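Side-chain contact in rRNA adenine N-6-methyltransferase (Saccharopolyspora erythraea, PDB 6NVM), which dimethylates a single adenine of 23S rRNA with S-adenosyl-L-methionine, lowering ribosome affinity for macrolide, lincosamide and streptogramin B antibiotics: residues A[99-102]-A[103-106]. Numbering follows the deposited sequence.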
loop_
_atom_site.group_PDB
_atom_site.type_symbol
_atom_site.label_atom_id
_atom_site.label_comp_id
_atom_site.label_asym_id
_atom_site.label_seq_id
_atom_site.Cartn_x
_atom_site.Cartn_y
_atom_site.Cartn_z
ATOM N N GLU A 99 -15.750 -3.189 12.481
ATOM C CA GLU A 99 -16.388 -4.477 12.244
ATOM C C GLU A 99 -17.775 -4.225 11.671
ATOM O O GLU A 99 -18.632 -3.651 12.348
ATOM C CB GLU A 99 -16.465 -5.295 13.534
ATOM C CG GLU A 99 -17.282 -6.569 13.410
ATOM C CD GLU A 99 -16.878 -7.384 12.201
ATOM O OE1 GLU A 99 -15.695 -7.782 12.124
ATOM O OE2 GLU A 99 -17.733 -7.611 11.321
ATOM N N ILE A 100 -17.994 -4.650 10.423
ATOM C CA ILE A 100 -19.236 -4.302 9.741
ATOM C C ILE A 100 -20.419 -5.100 10.282
ATOM O O ILE A 100 -21.563 -4.628 10.231
ATOM C CB ILE A 100 -19.070 -4.504 8.221
ATOM C CG1 ILE A 100 -20.218 -3.835 7.466
ATOM C CG2 ILE A 100 -18.996 -5.987 7.883
ATOM C CD1 ILE A 100 -20.024 -3.797 5.952
ATOM N N ASP A 101 -20.185 -6.309 10.793
ATOM C CA ASP A 101 -21.281 -7.172 11.248
ATOM C C ASP A 101 -21.707 -6.784 12.663
ATOM O O ASP A 101 -20.880 -6.829 13.583
ATOM C CB ASP A 101 -20.859 -8.636 11.207
ATOM C CG ASP A 101 -22.004 -9.587 11.530
ATOM O OD1 ASP A 101 -22.385 -9.698 12.711
ATOM O OD2 ASP A 101 -22.543 -10.208 10.592
ATOM N N PRO A 102 -22.973 -6.414 12.889
ATOM C CA PRO A 102 -23.348 -5.918 14.228
ATOM C C PRO A 102 -23.149 -6.931 15.341
ATOM O O PRO A 102 -22.735 -6.550 16.442
ATOM C CB PRO A 102 -24.829 -5.534 14.060
ATOM C CG PRO A 102 -25.286 -6.267 12.846
ATOM C CD PRO A 102 -24.106 -6.386 11.950
ATOM N N ARG A 103 -23.447 -8.211 15.104
ATOM C CA ARG A 103 -23.254 -9.211 16.150
ATOM C C ARG A 103 -21.777 -9.389 16.472
ATOM O O ARG A 103 -21.392 -9.457 17.648
ATOM C CB ARG A 103 -23.869 -10.544 15.726
ATOM C CG ARG A 103 -23.808 -11.620 16.801
ATOM C CD ARG A 103 -24.311 -12.962 16.290
ATOM N NE ARG A 103 -23.473 -13.491 15.216
ATOM C CZ ARG A 103 -22.339 -14.161 15.402
ATOM N NH1 ARG A 103 -21.886 -14.392 16.628
ATOM N NH2 ARG A 103 -21.650 -14.599 14.356
ATOM N N LEU A 104 -20.938 -9.475 15.441
ATOM C CA LEU A 104 -19.503 -9.589 15.665
ATOM C C LEU A 104 -18.941 -8.338 16.317
ATOM O O LEU A 104 -18.016 -8.433 17.131
ATOM C CB LEU A 104 -18.785 -9.866 14.344
ATOM C CG LEU A 104 -19.168 -11.190 13.666
ATOM C CD1 LEU A 104 -18.426 -11.351 12.339
ATOM C CD2 LEU A 104 -18.888 -12.381 14.590
ATOM N N ALA A 105 -19.477 -7.162 15.974
ATOM C CA ALA A 105 -18.987 -5.929 16.580
ATOM C C ALA A 105 -19.225 -5.937 18.083
ATOM O O ALA A 105 -18.336 -5.589 18.864
ATOM C CB ALA A 105 -19.658 -4.714 15.938
ATOM N N LYS A 106 -20.428 -6.341 18.502
ATOM C CA LYS A 106 -20.753 -6.373 19.926
ATOM C C LYS A 106 -19.870 -7.359 20.683
ATOM O O LYS A 106 -19.361 -7.043 21.765
ATOM C CB LYS A 106 -22.231 -6.723 20.117
ATOM C CG LYS A 106 -23.183 -5.590 19.761
ATOM C CD LYS A 106 -24.627 -5.947 20.087
ATOM C CE LYS A 106 -25.315 -6.642 18.922
ATOM N NZ LYS A 106 -25.604 -5.701 17.801
HETATM O O HOH W 1 -22.731 -12.802 12.636
#
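The Asp101 side chain leaves with CG opposite its own backbone N (chi1 -174°), and this swings OD1 over the first turn of helix 102-111. There Asp101 OD1 accepts from Leu104 N at 3.1 Å. The bond is nearly straight, at 167°. The N-H comes from the anti side of the carboxylate and lies 21° out of its plane. Water 1 donates to the same OD1 and accepts from Arg103 NH2, so it links the two side chains. A bend at chi3 turns the arginine chain back toward that water. Leu104 lies across the Asp101 side chain, with CD1 3.8 Å from Asp101 CB. Leu104 CB meets Glu99 CG at 3.7 Å. Glu99 also brings CG to 3.4 Å from Ala105 N. The Glu99 carboxylate turns back on the loop, where Glu99 OE2 accepts from Asp101 N at 2.8 Å through the anti lone pair. This bond probably helps to position the capping residue. The main chain starts its helical pattern with Ala105 N to Asp101 O. Pro102 O takes Lys106 N, and the curled lysine adds a weak bond from NZ. Asp101 is thus the N-cap of the helix that follows strand 94-98. Glu99, a predicted S-adenosyl-L-methionine ligand, sits just past the strand end, as does the acidic residue after the second strand in class I Rossmann-like methyltransferases.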